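PDB 3U3W: transcriptional activator PlcR protein from Bacillus thuringiensis, which activates transcription of virulence genes in response to the quorum-sensing peptide PapR, binding DNA through a helix-turn-helix domain. Local coordinates for residues N230-I235 with F267-M272; E214-V219 with R247-E252; D47-I52 with I58-F63; L136-L141 with E158-N163. One frame throughout, in Å; residues are numbered along the deposited sequence. Where two conformers were deposited one is given.

Interaction 1. Residues N230-I235 with F267-M272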
loop_
_atom_site.group_PDB
_atom_site.type_symbol
_atom_site.label_atom_id
_atom_site.label_comp_id
_atom_site.label_asym_id
_atom_site.label_seq_id
_atom_site.Cartn_x
_atom_site.Cartn_y
_atom_site.Cartn_z
ATOM N N ASN A 230 -3.987 -9.471 -0.861
ATOM C CA ASN A 230 -4.158 -9.688 0.567
ATOM C C ASN A 230 -4.861 -8.556 1.312
ATOM O O ASN A 230 -4.437 -8.163 2.401
ATOM C CB ASN A 230 -2.812 -10.009 1.216
ATOM C CG ASN A 230 -2.161 -11.239 0.609
ATOM O OD1 ASN A 230 -1.016 -11.195 0.171
ATOM N ND2 ASN A 230 -2.898 -12.339 0.571
ATOM N N SER A 231 -5.949 -8.057 0.732
ATOM C CA SER A 231 -6.743 -7.000 1.352
ATOM C C SER A 231 -8.032 -7.533 1.956
ATOM O O SER A 231 -8.732 -8.328 1.329
ATOM C CB SER A 231 -7.073 -5.920 0.328
ATOM O OG SER A 231 -7.452 -4.724 0.964
ATOM N N MET A 232 -8.336 -7.072 3.166
ATOM C CA MET A 232 -9.511 -7.490 3.932
ATOM C C MET A 232 -10.515 -6.356 3.979
ATOM O O MET A 232 -11.568 -6.484 4.608
ATOM C CB MET A 232 -9.126 -7.750 5.401
ATOM C CG MET A 232 -8.531 -9.063 5.721
ATOM S SD MET A 232 -8.568 -9.410 7.486
ATOM C CE MET A 232 -7.185 -8.428 8.069
ATOM N N ALA A 233 -10.165 -5.222 3.385
ATOM C CA ALA A 233 -10.955 -4.009 3.577
ATOM C C ALA A 233 -12.462 -4.193 3.236
ATOM O O ALA A 233 -13.346 -3.805 4.006
ATOM C CB ALA A 233 -10.330 -2.844 2.787
ATOM N N LEU A 234 -12.738 -4.809 2.091
ATOM C CA LEU A 234 -14.105 -4.987 1.631
ATOM C C LEU A 234 -14.490 -6.451 1.450
ATOM O O LEU A 234 -15.568 -6.749 0.940
ATOM C CB LEU A 234 -14.314 -4.225 0.316
ATOM C CG LEU A 234 -14.280 -2.703 0.462
ATOM C CD1 LEU A 234 -14.775 -2.069 -0.789
ATOM C CD2 LEU A 234 -15.144 -2.266 1.651
ATOM N N ILE A 235 -13.622 -7.367 1.874
ATOM C CA ILE A 235 -13.823 -8.784 1.551
ATOM C C ILE A 235 -15.058 -9.374 2.246
ATOM O O ILE A 235 -15.749 -10.207 1.674
ATOM C CB ILE A 235 -12.553 -9.657 1.834
ATOM C CG1 ILE A 235 -12.687 -11.026 1.178
ATOM C CG2 ILE A 235 -12.317 -9.826 3.335
ATOM C CD1 ILE A 235 -11.964 -11.147 -0.108
ATOM N N PHE A 267 -16.761 -10.089 9.391
ATOM C CA PHE A 267 -17.422 -9.101 10.244
ATOM C C PHE A 267 -17.039 -9.292 11.713
ATOM O O PHE A 267 -16.833 -8.321 12.437
ATOM C CB PHE A 267 -18.947 -9.099 10.049
ATOM C CG PHE A 267 -19.377 -8.682 8.667
ATOM C CD1 PHE A 267 -18.485 -8.049 7.812
ATOM C CD2 PHE A 267 -20.662 -8.933 8.215
ATOM C CE1 PHE A 267 -18.867 -7.670 6.535
ATOM C CE2 PHE A 267 -21.053 -8.565 6.934
ATOM C CZ PHE A 267 -20.155 -7.934 6.095
ATOM N N ASP A 268 -16.950 -10.549 12.141
ATOM C CA ASP A 268 -16.548 -10.864 13.505
ATOM C C ASP A 268 -15.145 -10.349 13.786
ATOM O O ASP A 268 -14.958 -9.400 14.549
ATOM C CB ASP A 268 -16.608 -12.372 13.760
ATOM C CG ASP A 268 -16.042 -12.758 15.122
ATOM O OD1 ASP A 268 -16.609 -12.310 16.143
ATOM O OD2 ASP A 268 -15.035 -13.508 15.171
ATOM N N ILE A 269 -14.156 -10.970 13.155
ATOM C CA ILE A 269 -12.760 -10.631 13.434
ATOM C C ILE A 269 -12.393 -9.172 13.167
ATOM O O ILE A 269 -11.502 -8.637 13.823
ATOM C CB ILE A 269 -11.739 -11.552 12.718
ATOM C CG1 ILE A 269 -11.628 -11.196 11.243
ATOM C CG2 ILE A 269 -12.085 -13.017 12.912
ATOM C CD1 ILE A 269 -10.228 -11.321 10.709
ATOM N N LEU A 270 -13.058 -8.520 12.216
ATOM C CA LEU A 270 -12.783 -7.099 11.982
ATOM C C LEU A 270 -13.645 -6.193 12.869
ATOM O O LEU A 270 -13.559 -4.964 12.793
ATOM C CB LEU A 270 -12.911 -6.733 10.504
ATOM C CG LEU A 270 -11.796 -7.298 9.618
ATOM C CD1 LEU A 270 -11.999 -6.931 8.138
ATOM C CD2 LEU A 270 -10.432 -6.823 10.123
ATOM N N GLU A 271 -14.462 -6.821 13.712
ATOM C CA GLU A 271 -15.341 -6.112 14.644
ATOM C C GLU A 271 -16.292 -5.131 13.953
ATOM O O GLU A 271 -16.517 -4.030 14.452
ATOM C CB GLU A 271 -14.517 -5.391 15.720
ATOM C CG GLU A 271 -13.849 -6.335 16.716
ATOM C CD GLU A 271 -12.827 -5.635 17.601
ATOM O OE1 GLU A 271 -11.627 -5.667 17.255
ATOM O OE2 GLU A 271 -13.222 -5.058 18.640
ATOM N N MET A 272 -16.844 -5.535 12.808
ATOM C CA MET A 272 -17.766 -4.683 12.051
ATOM C C MET A 272 -19.200 -4.849 12.571
ATOM O O MET A 272 -20.032 -5.508 11.941
ATOM C CB MET A 272 -17.683 -5.007 10.556
ATOM C CG MET A 272 -16.330 -4.702 9.923
ATOM S SD MET A 272 -16.059 -5.479 8.302
ATOM C CE MET A 272 -14.592 -4.609 7.775
#
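Met232 crosses Leu270 at a slant and Ile269 at about a right angle, so that its thioether lies against both neighbours at once. The two segments belong to the C-terminal helical domain of the RNPP family, related to tetratricopeptide repeats: residues 230-235 form the loop between helices 212-228 and 235-248, and residues 267-272 are the last turn of helix 253-269 and the turn that follows. The helix ends in a Schellman motif, in which Glu271 has positive phi (57°) and Met272 N bonds back to Phe267 O at 2.8 Å. Ile269, Leu270 and Met272 all start toward the loop. Leu270 straddles the root and end of the Met232 chain: its CD1 sits 4.1 Å from Met232 CB, and its CD2 lies 4.1 Å from Met232 SD. Leu270 CD1 comes nearer still to the loop backbone, 3.6 Å from Met232 O. The bend at chi3 of Met232 (-79°) brings CE close to the same Leu270 CD2. Ile269 approaches the sulfur with the end of its longer branch, CD1 lying 4.1 Å from Met232 SD. No hydrogen bond links the segments. Met232 also packs on Phe266 and, at the dimer interface, on Met232 of the second subunit. Beyond Leu270, the extended chain of Met272 reaches the loop with its methyl, CE coming to 4.1 Å from Ala233 O.

Interaction 2. Residues E214-V219 with R247-E252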
loop_
_atom_site.group_PDB
_atom_site.type_symbol
_atom_site.label_atom_id
_atom_site.label_comp_id
_atom_site.label_asym_id
_atom_site.label_seq_id
_atom_site.Cartn_x
_atom_site.Cartn_y
_atom_site.Cartn_z
ATOM N N GLU A 214 -24.431 -9.914 -13.668
ATOM C CA GLU A 214 -23.351 -8.941 -13.807
ATOM C C GLU A 214 -22.826 -8.498 -12.438
ATOM O O GLU A 214 -21.644 -8.190 -12.281
ATOM C CB GLU A 214 -23.797 -7.729 -14.626
ATOM C CG GLU A 214 -23.611 -7.914 -16.122
ATOM C CD GLU A 214 -24.466 -6.951 -16.949
ATOM O OE1 GLU A 214 -23.954 -5.895 -17.374
ATOM O OE2 GLU A 214 -25.656 -7.254 -17.166
ATOM N N SER A 215 -23.723 -8.462 -11.458
ATOM C CA SER A 215 -23.365 -8.077 -10.109
ATOM C C SER A 215 -22.367 -9.105 -9.571
ATOM O O SER A 215 -21.314 -8.747 -9.048
ATOM C CB SER A 215 -24.612 -8.021 -9.226
ATOM O OG SER A 215 -24.305 -7.605 -7.906
ATOM N N LEU A 216 -22.706 -10.380 -9.716
ATOM C CA LEU A 216 -21.863 -11.470 -9.224
ATOM C C LEU A 216 -20.521 -11.480 -9.961
ATOM O O LEU A 216 -19.472 -11.807 -9.384
ATOM C CB LEU A 216 -22.581 -12.819 -9.370
ATOM C CG LEU A 216 -21.835 -14.098 -8.982
ATOM C CD1 LEU A 216 -21.449 -14.083 -7.514
ATOM C CD2 LEU A 216 -22.648 -15.344 -9.327
ATOM N N TYR A 217 -20.559 -11.094 -11.233
ATOM C CA TYR A 217 -19.338 -10.957 -12.009
ATOM C C TYR A 217 -18.399 -9.951 -11.363
ATOM O O TYR A 217 -17.223 -10.248 -11.123
ATOM C CB TYR A 217 -19.637 -10.531 -13.440
ATOM C CG TYR A 217 -18.404 -10.155 -14.221
ATOM C CD1 TYR A 217 -17.572 -11.131 -14.768
ATOM C CD2 TYR A 217 -18.067 -8.820 -14.418
ATOM C CE1 TYR A 217 -16.425 -10.776 -15.484
ATOM C CE2 TYR A 217 -16.936 -8.458 -15.141
ATOM C CZ TYR A 217 -16.123 -9.448 -15.671
ATOM O OH TYR A 217 -15.000 -9.096 -16.377
ATOM N N GLN A 218 -18.922 -8.755 -11.089
ATOM C CA GLN A 218 -18.134 -7.716 -10.436
ATOM C C GLN A 218 -17.687 -8.144 -9.042
ATOM O O GLN A 218 -16.547 -7.890 -8.665
ATOM C CB GLN A 218 -18.907 -6.408 -10.362
ATOM C CG GLN A 218 -19.194 -5.810 -11.720
ATOM C CD GLN A 218 -17.949 -5.237 -12.353
ATOM O OE1 GLN A 218 -16.972 -4.937 -11.667
ATOM N NE2 GLN A 218 -17.969 -5.089 -13.670
ATOM N N VAL A 219 -18.579 -8.794 -8.295
ATOM C CA VAL A 219 -18.267 -9.282 -6.949
ATOM C C VAL A 219 -17.093 -10.270 -6.952
ATOM O O VAL A 219 -16.122 -10.101 -6.202
ATOM C CB VAL A 219 -19.489 -9.948 -6.266
ATOM C CG1 VAL A 219 -19.058 -10.712 -5.021
ATOM C CG2 VAL A 219 -20.500 -8.917 -5.892
ATOM N N ARG A 247 -28.310 -16.034 -4.092
ATOM C CA ARG A 247 -29.702 -16.272 -3.719
ATOM C C ARG A 247 -30.644 -15.937 -4.882
ATOM O O ARG A 247 -31.521 -16.719 -5.217
ATOM C CB ARG A 247 -30.073 -15.474 -2.461
ATOM C CG ARG A 247 -31.260 -16.024 -1.683
ATOM C CD ARG A 247 -31.148 -15.665 -0.193
ATOM N NE ARG A 247 -30.832 -14.254 0.011
ATOM C CZ ARG A 247 -31.735 -13.275 0.043
ATOM N NH1 ARG A 247 -33.025 -13.552 -0.104
ATOM N NH2 ARG A 247 -31.347 -12.015 0.222
ATOM N N LYS A 248 -30.447 -14.786 -5.511
ATOM C CA LYS A 248 -31.310 -14.384 -6.614
ATOM C C LYS A 248 -31.136 -15.291 -7.821
ATOM O O LYS A 248 -32.091 -15.531 -8.569
ATOM C CB LYS A 248 -31.055 -12.928 -7.016
ATOM C CG LYS A 248 -31.564 -11.941 -6.016
ATOM C CD LYS A 248 -33.014 -12.242 -5.686
ATOM C CE LYS A 248 -33.489 -11.471 -4.467
ATOM N NZ LYS A 248 -33.791 -10.044 -4.783
ATOM N N LEU A 249 -29.916 -15.786 -8.009
ATOM C CA LEU A 249 -29.608 -16.617 -9.167
ATOM C C LEU A 249 -29.979 -18.084 -8.918
ATOM O O LEU A 249 -29.777 -18.928 -9.781
ATOM C CB LEU A 249 -28.135 -16.477 -9.559
ATOM C CG LEU A 249 -27.755 -15.143 -10.203
ATOM C CD1 LEU A 249 -26.252 -15.065 -10.419
ATOM C CD2 LEU A 249 -28.511 -14.925 -11.530
ATOM N N GLU A 250 -30.512 -18.373 -7.733
ATOM C CA GLU A 250 -31.034 -19.705 -7.415
ATOM C C GLU A 250 -29.980 -20.814 -7.373
ATOM O O GLU A 250 -30.228 -21.936 -7.810
ATOM C CB GLU A 250 -32.174 -20.080 -8.370
ATOM C CG GLU A 250 -33.427 -19.251 -8.138
ATOM C CD GLU A 250 -34.545 -19.597 -9.097
ATOM O OE1 GLU A 250 -34.442 -19.234 -10.291
ATOM O OE2 GLU A 250 -35.525 -20.236 -8.656
ATOM N N TYR A 251 -28.809 -20.494 -6.836
ATOM C CA TYR A 251 -27.781 -21.497 -6.580
ATOM C C TYR A 251 -28.216 -22.424 -5.472
ATOM O O TYR A 251 -29.208 -22.168 -4.784
ATOM C CB TYR A 251 -26.475 -20.834 -6.163
ATOM C CG TYR A 251 -25.668 -20.314 -7.313
ATOM C CD1 TYR A 251 -26.105 -19.225 -8.067
ATOM C CD2 TYR A 251 -24.465 -20.911 -7.652
ATOM C CE1 TYR A 251 -25.353 -18.752 -9.127
ATOM C CE2 TYR A 251 -23.711 -20.448 -8.707
ATOM C CZ TYR A 251 -24.149 -19.372 -9.439
ATOM O OH TYR A 251 -23.369 -18.932 -10.485
ATOM N N GLU A 252 -27.451 -23.494 -5.288
ATOM C CA GLU A 252 -27.754 -24.454 -4.244
ATOM C C GLU A 252 -27.603 -23.787 -2.882
ATOM O O GLU A 252 -26.783 -22.883 -2.709
ATOM C CB GLU A 252 -26.858 -25.689 -4.364
ATOM C CG GLU A 252 -27.594 -26.989 -4.077
ATOM C CD GLU A 252 -28.977 -27.025 -4.722
ATOM O OE1 GLU A 252 -29.064 -27.353 -5.928
ATOM O OE2 GLU A 252 -29.972 -26.717 -4.022
#
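The Tyr251 ring meets Leu216 obliquely: the CD2 methyl of Leu216 lies 3.8 Å from Tyr251 OH and 4.3 Å from Tyr251 CZ. At the ring's edge, in its plane, sits Leu249 CB, 3.6 Å from Tyr251 CE1, so two residues of one turn pack on each other before they meet the neighbouring helix. Leu216 and Tyr251 come at each other from opposite directions, whereas Leu216 and Leu249 cross at a slant. One methyl does all the touching from the side of helix 212-228, since Leu216 CD2 also lies 3.8 Å from Leu249 CD1. CB of Leu216 already points toward the turn; chi1 of 177°, with CG anti to the backbone N, carries the branch on, and chi2 sets CD2 foremost. In the TPR-like C-terminal domain this contact joins the first half of helix 212-228 to the turn between helices 235-248 and 253-269, away from the bound DNA. The turn opens with a Schellman motif at the end of helix 235-248: Glu250 has positive phi (66°), and its N bonds to Arg247 O at 3.2 Å. Two residues further on, Glu252 takes the N-cap position of helix 253-269. Leu249 and Tyr251 flank Glu250 in sequence, and both start toward Leu216. Leu249 packs in addition on Tyr212, and Tyr251 on Leu246. Next to Leu216, Ser215 faces the preceding helix 192-208, its OG hydrogen-bonded to Ala203 O.

Interaction 3. Residues D47-I52 with I58-F63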
loop_
_atom_site.group_PDB
_atom_site.type_symbol
_atom_site.label_atom_id
_atom_site.label_comp_id
_atom_site.label_asym_id
_atom_site.label_seq_id
_atom_site.Cartn_x
_atom_site.Cartn_y
_atom_site.Cartn_z
ATOM N N ASP A 47 18.987 14.813 -9.796
ATOM C CA ASP A 47 20.152 14.031 -9.397
ATOM C C ASP A 47 20.470 14.221 -7.913
ATOM O O ASP A 47 20.457 13.267 -7.135
ATOM C CB ASP A 47 21.372 14.373 -10.272
ATOM C CG ASP A 47 21.486 15.868 -10.584
ATOM O OD1 ASP A 47 20.890 16.692 -9.855
ATOM O OD2 ASP A 47 22.180 16.222 -11.564
ATOM N N ILE A 48 20.748 15.460 -7.520
ATOM C CA ILE A 48 21.070 15.780 -6.130
ATOM C C ILE A 48 19.971 15.412 -5.115
ATOM O O ILE A 48 20.275 14.904 -4.031
ATOM C CB ILE A 48 21.494 17.253 -5.982
ATOM C CG1 ILE A 48 22.715 17.520 -6.874
ATOM C CG2 ILE A 48 21.792 17.588 -4.528
ATOM C CD1 ILE A 48 23.294 18.916 -6.778
ATOM N N LEU A 49 18.705 15.631 -5.466
ATOM C CA LEU A 49 17.613 15.310 -4.543
ATOM C C LEU A 49 17.488 13.810 -4.351
ATOM O O LEU A 49 17.319 13.317 -3.239
ATOM C CB LEU A 49 16.285 15.836 -5.066
ATOM C CG LEU A 49 15.164 15.735 -4.035
ATOM C CD1 LEU A 49 15.551 16.454 -2.728
ATOM C CD2 LEU A 49 13.881 16.311 -4.612
ATOM N N GLN A 50 17.536 13.106 -5.470
ATOM C CA GLN A 50 17.495 11.659 -5.517
ATOM C C GLN A 50 18.584 11.067 -4.612
ATOM O O GLN A 50 18.322 10.194 -3.787
ATOM C CB GLN A 50 17.661 11.231 -6.978
ATOM C CG GLN A 50 18.529 10.019 -7.206
ATOM C CD GLN A 50 17.914 8.789 -6.614
ATOM O OE1 GLN A 50 16.688 8.680 -6.527
ATOM N NE2 GLN A 50 18.755 7.858 -6.175
ATOM N N GLY A 51 19.797 11.584 -4.753
ATOM C CA GLY A 51 20.904 11.218 -3.891
ATOM C C GLY A 51 20.655 11.493 -2.419
ATOM O O GLY A 51 20.816 10.602 -1.583
ATOM N N ILE A 52 20.273 12.725 -2.089
ATOM C CA ILE A 52 20.001 13.074 -0.691
ATOM C C ILE A 52 18.891 12.200 -0.091
ATOM O O ILE A 52 19.006 11.736 1.042
ATOM C CB ILE A 52 19.632 14.559 -0.540
ATOM C CG1 ILE A 52 20.868 15.434 -0.714
ATOM C CG2 ILE A 52 18.976 14.836 0.807
ATOM C CD1 ILE A 52 20.519 16.863 -1.057
ATOM N N ILE A 58 14.641 8.463 2.690
ATOM C CA ILE A 58 13.364 9.158 2.702
ATOM C C ILE A 58 12.709 9.024 1.334
ATOM O O ILE A 58 13.334 9.345 0.321
ATOM C CB ILE A 58 13.556 10.650 3.023
ATOM C CG1 ILE A 58 14.234 10.828 4.391
ATOM C CG2 ILE A 58 12.225 11.400 2.905
ATOM C CD1 ILE A 58 13.328 10.593 5.607
ATOM N N PRO A 59 11.461 8.523 1.295
ATOM C CA PRO A 59 10.699 8.498 0.042
ATOM C C PRO A 59 10.720 9.889 -0.568
ATOM O O PRO A 59 10.480 10.889 0.117
ATOM C CB PRO A 59 9.281 8.138 0.493
ATOM C CG PRO A 59 9.474 7.398 1.760
ATOM C CD PRO A 59 10.678 8.006 2.428
ATOM N N ILE A 60 11.028 9.955 -1.851
ATOM C CA ILE A 60 11.261 11.236 -2.498
ATOM C C ILE A 60 10.020 12.131 -2.479
ATOM O O ILE A 60 10.137 13.353 -2.464
ATOM C CB ILE A 60 11.805 11.046 -3.929
ATOM C CG1 ILE A 60 13.109 10.233 -3.892
ATOM C CG2 ILE A 60 12.056 12.380 -4.588
ATOM C CD1 ILE A 60 12.957 8.746 -3.492
ATOM N N ILE A 61 8.833 11.526 -2.463
ATOM C CA ILE A 61 7.590 12.304 -2.491
ATOM C C ILE A 61 7.495 13.186 -1.244
ATOM O O ILE A 61 6.821 14.216 -1.238
ATOM C CB ILE A 61 6.320 11.391 -2.649
ATOM C CG1 ILE A 61 5.037 12.224 -2.777
ATOM C CG2 ILE A 61 6.197 10.393 -1.495
ATOM C CD1 ILE A 61 4.977 13.113 -3.999
ATOM N N HIS A 62 8.204 12.783 -0.194
ATOM C CA HIS A 62 8.215 13.548 1.040
ATOM C C HIS A 62 8.736 14.962 0.830
ATOM O O HIS A 62 8.199 15.917 1.377
ATOM C CB HIS A 62 9.048 12.853 2.111
ATOM C CG HIS A 62 9.085 13.596 3.408
ATOM N ND1 HIS A 62 7.943 13.953 4.093
ATOM C CD2 HIS A 62 10.122 14.070 4.137
ATOM C CE1 HIS A 62 8.274 14.601 5.193
ATOM N NE2 HIS A 62 9.591 14.682 5.248
ATOM N N PHE A 63 9.792 15.103 0.047
ATOM C CA PHE A 63 10.358 16.424 -0.147
ATOM C C PHE A 63 9.453 17.286 -1.012
ATOM O O PHE A 63 9.408 18.510 -0.868
ATOM C CB PHE A 63 11.770 16.322 -0.705
ATOM C CG PHE A 63 12.699 15.589 0.202
ATOM C CD1 PHE A 63 13.020 16.113 1.439
ATOM C CD2 PHE A 63 13.223 14.365 -0.160
ATOM C CE1 PHE A 63 13.863 15.435 2.288
ATOM C CE2 PHE A 63 14.065 13.682 0.687
ATOM C CZ PHE A 63 14.385 14.215 1.907
#
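Leu49 is the side chain most covered by this contact, and it meets both Phe63 and Ile60 across the bend that follows helix 46-56. Its CG stands opposite the backbone N (chi1 -170°), which swings the two methyls toward the second segment although the bond to CB is directed past that segment rather than at it. Each methyl has its own partner. CD1 comes obliquely to the Phe63 ring, 4.0 Å from Phe63 CD2 and 4.2 Å from Phe63 CG, the two side chains sliding past each other in opposite directions. CD2 lies 4.3 Å from Ile60 CG2, a looser approach. Phe63 and Ile60 both also pack on Ala53, one turn along from Leu49. The second subunit lies close by: Leu49 packs on its Met46, and Ile60 on its Ile61. The preceding residue, Ile48, packs against a DNA phosphate. Leu49, Ile60 and Phe63 hold helix 61-65 against helix 46-56, and Phe63 also against Leu6 and Ile10 of helix 4-16, closing the hydrophobic core of a five-helix helix-turn-helix domain of the Cro/C1 (XRE) type.

Interaction 4. Residues L136-L141 with E158-N163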
loop_
_atom_site.group_PDB
_atom_site.type_symbol
_atom_site.label_atom_id
_atom_site.label_comp_id
_atom_site.label_asym_id
_atom_site.label_seq_id
_atom_site.Cartn_x
_atom_site.Cartn_y
_atom_site.Cartn_z
ATOM N N LEU A 136 -24.294 18.247 -6.442
ATOM C CA LEU A 136 -23.894 19.506 -7.068
ATOM C C LEU A 136 -22.637 20.100 -6.430
ATOM O O LEU A 136 -21.791 20.663 -7.119
ATOM C CB LEU A 136 -25.042 20.519 -7.032
ATOM C CG LEU A 136 -26.192 20.239 -8.009
ATOM C CD1 LEU A 136 -27.431 21.094 -7.703
ATOM C CD2 LEU A 136 -25.741 20.424 -9.458
ATOM N N GLU A 137 -22.519 19.984 -5.110
ATOM C CA GLU A 137 -21.331 20.471 -4.426
ATOM C C GLU A 137 -20.110 19.617 -4.795
ATOM O O GLU A 137 -19.023 20.140 -5.066
ATOM C CB GLU A 137 -21.545 20.498 -2.919
ATOM C CG GLU A 137 -22.517 21.576 -2.459
ATOM C CD GLU A 137 -22.211 22.944 -3.071
ATOM O OE1 GLU A 137 -21.033 23.364 -3.084
ATOM O OE2 GLU A 137 -23.161 23.601 -3.550
ATOM N N LEU A 138 -20.301 18.305 -4.822
ATOM C CA LEU A 138 -19.243 17.399 -5.254
ATOM C C LEU A 138 -18.772 17.690 -6.681
ATOM O O LEU A 138 -17.575 17.769 -6.934
ATOM C CB LEU A 138 -19.695 15.952 -5.111
ATOM C CG LEU A 138 -19.774 15.567 -3.648
ATOM C CD1 LEU A 138 -20.240 14.137 -3.493
ATOM C CD2 LEU A 138 -18.404 15.765 -3.034
ATOM N N LYS A 139 -19.712 17.874 -7.604
ATOM C CA LYS A 139 -19.361 18.209 -8.979
ATOM C C LYS A 139 -18.540 19.494 -9.066
ATOM O O LYS A 139 -17.714 19.652 -9.959
ATOM C CB LYS A 139 -20.614 18.287 -9.867
ATOM C CG LYS A 139 -21.132 16.912 -10.276
ATOM C CD LYS A 139 -22.401 16.978 -11.110
ATOM C CE LYS A 139 -22.611 15.646 -11.828
ATOM N NZ LYS A 139 -23.948 15.498 -12.452
ATOM N N LYS A 140 -18.754 20.399 -8.122
ATOM C CA LYS A 140 -18.053 21.677 -8.122
ATOM C C LYS A 140 -16.599 21.505 -7.705
ATOM O O LYS A 140 -15.717 22.172 -8.231
ATOM C CB LYS A 140 -18.786 22.702 -7.243
ATOM C CG LYS A 140 -19.904 23.454 -7.986
ATOM C CD LYS A 140 -20.845 24.226 -7.040
ATOM C CE LYS A 140 -20.080 25.042 -5.996
ATOM N NZ LYS A 140 -21.000 25.792 -5.077
ATOM N N LEU A 141 -16.352 20.603 -6.761
ATOM C CA LEU A 141 -14.987 20.206 -6.424
ATOM C C LEU A 141 -14.283 19.641 -7.658
ATOM O O LEU A 141 -13.120 19.935 -7.898
ATOM C CB LEU A 141 -14.978 19.173 -5.296
ATOM C CG LEU A 141 -15.676 19.549 -3.992
ATOM C CD1 LEU A 141 -15.528 18.440 -2.925
ATOM C CD2 LEU A 141 -15.161 20.881 -3.476
ATOM N N GLU A 158 -15.757 11.189 -7.624
ATOM C CA GLU A 158 -16.658 10.563 -8.583
ATOM C C GLU A 158 -17.342 9.324 -8.027
ATOM O O GLU A 158 -18.509 9.058 -8.341
ATOM C CB GLU A 158 -15.931 10.250 -9.886
ATOM C CG GLU A 158 -15.664 11.499 -10.713
ATOM C CD GLU A 158 -14.658 11.256 -11.817
ATOM O OE1 GLU A 158 -13.802 12.135 -12.062
ATOM O OE2 GLU A 158 -14.722 10.184 -12.441
ATOM N N ASN A 159 -16.624 8.567 -7.200
ATOM C CA ASN A 159 -17.190 7.369 -6.619
ATOM C C ASN A 159 -18.312 7.747 -5.667
ATOM O O ASN A 159 -19.380 7.154 -5.721
ATOM C CB ASN A 159 -16.121 6.503 -5.926
ATOM C CG ASN A 159 -16.734 5.367 -5.095
ATOM O OD1 ASN A 159 -17.111 4.311 -5.608
ATOM N ND2 ASN A 159 -16.866 5.601 -3.819
ATOM N N ALA A 160 -18.083 8.737 -4.806
ATOM C CA ALA A 160 -19.164 9.274 -3.952
ATOM C C ALA A 160 -20.388 9.740 -4.772
ATOM O O ALA A 160 -21.519 9.354 -4.492
ATOM C CB ALA A 160 -18.650 10.410 -3.053
ATOM N N ILE A 161 -20.148 10.543 -5.803
ATOM C CA ILE A 161 -21.220 10.955 -6.692
ATOM C C ILE A 161 -21.993 9.749 -7.243
ATOM O O ILE A 161 -23.220 9.727 -7.217
ATOM C CB ILE A 161 -20.689 11.825 -7.846
ATOM C CG1 ILE A 161 -20.218 13.186 -7.316
ATOM C CG2 ILE A 161 -21.764 11.995 -8.905
ATOM C CD1 ILE A 161 -19.421 14.026 -8.322
ATOM N N ALA A 162 -21.274 8.733 -7.722
ATOM C CA ALA A 162 -21.923 7.547 -8.288
ATOM C C ALA A 162 -22.751 6.758 -7.254
ATOM O O ALA A 162 -23.821 6.234 -7.575
ATOM C CB ALA A 162 -20.893 6.650 -8.944
ATOM N N ASN A 163 -22.246 6.679 -6.020
ATOM C CA ASN A 163 -22.957 6.040 -4.915
ATOM C C ASN A 163 -24.280 6.727 -4.623
ATOM O O ASN A 163 -25.261 6.084 -4.277
ATOM C CB ASN A 163 -22.123 6.087 -3.620
ATOM C CG ASN A 163 -20.981 5.070 -3.604
ATOM O OD1 ASN A 163 -20.918 4.171 -4.434
ATOM N ND2 ASN A 163 -20.083 5.210 -2.641
#
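Leu138 and Ile161 slide past each other in opposite directions between two antiparallel helices of the TPR-like C-terminal domain. The segments 136-141 and 158-163 run at 159° to one another, their axes 9.8 Å apart. Starting at the root of Leu138, CB is already in contact: it lies 3.6 Å from Ile161 CG1 and 3.8 Å from Ile161 CD1, so the longer branch of the isoleucine lies against the base of the leucine. CG, beside the backbone N at chi1 -71°, carries the chain on to CD1. At the tip, CD1 does the work, sitting 3.9 Å from Ile161 CG1 and reaching on to Ala160 CB at 4.1 Å. Thus the leucine spans two successive residues of the partner helix. Ile161 in turn is flanked by Lys139, whose extended chain crosses it at about a right angle. Ile161 and Ala160 are backed by other helices too, Leu177 packing on the former and Val121 on the latter. The segment 158-163 also meets the bound peptide: Asn159 ND2 hydrogen-bonds to its backbone, and Ala160 packs on an aromatic side chain of the peptide as well as on Leu138. NZ of Lys139 hydrogen-bonds to Tyr165 OH further along helix 153-167, while its CG stays 3.9 Å from Ile161 CD1.

From the N terminus, interaction 3 comes first and closes a short loop inside the helix-turn-helix domain, folding residues 58-63 back on helix 46-56. Interaction 4 follows in series, well into the C-terminal helical domain, and pairs helix 131-143 with helix 153-167. The last two contacts overlap along the chain: interaction 2 opens at 214-219, interaction 1 opens at 230-235, interaction 2 closes at 247-252 and interaction 1 closes at 267-272. They cross rather than nest, and lie at the two ends of helix 235-248: interaction 2 joins helix 212-228 to the turn after this helix, interaction 1 the loop before it to the end of helix 253-269. Interactions 1 and 3 both touch the second subunit.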